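Local coordinates for protein signal transduction histidine kinase, LytS (Clostridium beijerinckii, PDB 5XSJ) that probably acts as a membrane-bound histidine kinase of a two-component system, this chain being its N-terminal four-helix domain, presumably the sensor, at residues Leu20-Ile25 and Gly63-Asn68. Sequence-based numbering, arbitrary orientation.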
loop_
_atom_site.group_PDB
_atom_site.type_symbol
_atom_site.label_atom_id
_atom_site.label_comp_id
_atom_site.label_asym_id
_atom_site.label_seq_id
_atom_site.Cartn_x
_atom_site.Cartn_y
_atom_site.Cartn_z
ATOM N N LEU B 20 19.970 -7.179 21.315
ATOM C CA LEU B 20 18.970 -7.866 22.123
ATOM C C LEU B 20 17.875 -6.885 22.534
ATOM O O LEU B 20 16.684 -7.186 22.432
ATOM C CB LEU B 20 19.596 -8.500 23.364
ATOM C CG LEU B 20 20.372 -9.794 23.135
ATOM C CD1 LEU B 20 20.748 -10.414 24.477
ATOM C CD2 LEU B 20 19.538 -10.757 22.303
ATOM N N ILE B 21 18.292 -5.708 22.994
ATOM C CA ILE B 21 17.356 -4.685 23.446
ATOM C C ILE B 21 16.507 -4.191 22.276
ATOM O O ILE B 21 15.289 -4.013 22.409
ATOM C CB ILE B 21 18.088 -3.488 24.110
ATOM C CG1 ILE B 21 18.813 -3.959 25.383
ATOM C CG2 ILE B 21 17.088 -2.371 24.452
ATOM C CD1 ILE B 21 19.644 -2.889 26.091
ATOM N N THR B 22 17.155 -4.000 21.132
ATOM C CA THR B 22 16.490 -3.555 19.915
ATOM C C THR B 22 15.450 -4.583 19.488
ATOM O O THR B 22 14.339 -4.231 19.100
ATOM C CB THR B 22 17.516 -3.316 18.788
ATOM O OG1 THR B 22 18.339 -2.199 19.141
ATOM C CG2 THR B 22 16.830 -3.019 17.471
ATOM N N ASN B 23 15.793 -5.860 19.592
ATOM C CA ASN B 23 14.820 -6.894 19.298
ATOM C C ASN B 23 13.673 -6.903 20.322
ATOM O O ASN B 23 12.528 -7.184 19.980
ATOM C CB ASN B 23 15.496 -8.260 19.242
ATOM C CG ASN B 23 14.521 -9.373 18.922
ATOM O OD1 ASN B 23 13.947 -9.413 17.840
ATOM N ND2 ASN B 23 14.331 -10.282 19.865
ATOM N N GLU B 24 13.968 -6.586 21.579
ATOM C CA GLU B 24 12.919 -6.562 22.588
ATOM C C GLU B 24 11.930 -5.449 22.297
ATOM O O GLU B 24 10.724 -5.629 22.431
ATOM C CB GLU B 24 13.515 -6.392 23.993
ATOM C CG GLU B 24 14.081 -7.691 24.558
ATOM C CD GLU B 24 14.968 -7.479 25.783
ATOM O OE1 GLU B 24 14.858 -6.425 26.457
ATOM O OE2 GLU B 24 15.775 -8.384 26.070
ATOM N N ILE B 25 12.453 -4.290 21.911
ATOM C CA ILE B 25 11.630 -3.141 21.531
ATOM C C ILE B 25 10.682 -3.480 20.376
ATOM O O ILE B 25 9.496 -3.166 20.408
ATOM C CB ILE B 25 12.530 -1.948 21.127
ATOM C CG1 ILE B 25 13.290 -1.434 22.344
ATOM C CG2 ILE B 25 11.707 -0.837 20.467
ATOM C CD1 ILE B 25 14.453 -0.529 22.005
ATOM N N GLY B 63 14.383 4.702 25.377
ATOM C CA GLY B 63 15.040 5.681 26.230
ATOM C C GLY B 63 16.387 5.181 26.730
ATOM O O GLY B 63 17.354 5.930 26.788
ATOM N N ASN B 64 16.460 3.902 27.073
ATOM C CA ASN B 64 17.707 3.346 27.566
ATOM C C ASN B 64 18.794 3.375 26.499
ATOM O O ASN B 64 19.911 3.796 26.770
ATOM C CB ASN B 64 17.499 1.920 28.076
ATOM C CG ASN B 64 18.786 1.307 28.620
ATOM O OD1 ASN B 64 19.346 1.792 29.608
ATOM N ND2 ASN B 64 19.259 0.240 27.978
ATOM N N LEU B 65 18.467 2.932 25.288
ATOM C CA LEU B 65 19.410 2.975 24.161
ATOM C C LEU B 65 19.853 4.392 23.826
ATOM O O LEU B 65 20.984 4.600 23.401
ATOM C CB LEU B 65 18.791 2.340 22.910
ATOM C CG LEU B 65 18.558 0.830 22.920
ATOM C CD1 LEU B 65 17.902 0.386 21.618
ATOM C CD2 LEU B 65 19.877 0.093 23.133
ATOM N N LYS B 66 18.958 5.361 24.001
ATOM C CA LYS B 66 19.270 6.758 23.691
ATOM C C LYS B 66 20.341 7.293 24.617
ATOM O O LYS B 66 21.079 8.206 24.255
ATOM C CB LYS B 66 18.035 7.651 23.797
ATOM C CG LYS B 66 16.986 7.407 22.726
ATOM C CD LYS B 66 16.353 8.701 22.241
ATOM C CE LYS B 66 15.478 9.324 23.285
ATOM N NZ LYS B 66 14.795 10.541 22.751
ATOM N N LYS B 67 20.407 6.725 25.818
ATOM C CA LYS B 67 21.413 7.103 26.803
ATOM C C LYS B 67 22.811 6.782 26.294
ATOM O O LYS B 67 23.752 7.546 26.519
ATOM C CB LYS B 67 21.165 6.386 28.131
ATOM C CG LYS B 67 20.297 7.144 29.114
ATOM C CD LYS B 67 19.797 6.210 30.223
ATOM C CE LYS B 67 20.909 5.280 30.714
ATOM N NZ LYS B 67 20.417 4.207 31.629
ATOM N N ASN B 68 22.942 5.651 25.605
ATOM C CA ASN B 68 24.253 5.168 25.167
ATOM C C ASN B 68 24.489 5.253 23.654
ATOM O O ASN B 68 25.258 4.463 23.105
ATOM C CB ASN B 68 24.455 3.708 25.610
ATOM C CG ASN B 68 24.226 3.494 27.109
ATOM O OD1 ASN B 68 23.564 4.290 27.783
ATOM N ND2 ASN B 68 24.783 2.403 27.634
#
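Leu65 reaches from helix 45-67 toward Ile21, Thr22 and Ile25 of helix 15-42, and its two methyls divide the work. CD1 faces Ile25 and Thr22: it meets Ile25 CD1 tip to tip at 3.6 Å, while the hydroxyl OG1 of Thr22 lies an equal 3.6 Å from Leu65 CD1. That hydroxyl sits beside its own backbone N (chi1 -67°) and is hydrogen-bonded to Asn18 O one turn earlier, which satisfies its polarity against the methyl. CD2 turns to Ile21, whose side chain runs past Leu65 in the opposite direction; Ile21 CG2 comes within 3.8 Å of Leu65 CG. Leu65, Thr22 and Ile25 are buried. The more solvent-facing side rests on one pair: the Ile21 side chain crosses that of Asn64 at about a right angle, its CD1 3.7 Å from Asn64 ND2, and both residues are partly exposed. Leu77 of helix 73-99 also packs on Leu65, and Leu128, Met129 and Phe132 of helix 104-133 on Thr22, placing the contact within a four-helix bundle. The short segments' axes are roughly antiparallel (151°), with a closest approach of 10.9 Å. With no hydrogen bond between the segments, this part of the interface depends mainly on apolar contact around Leu65, while the Glu24-Lys61 salt bridge adds a polar link between the same helices.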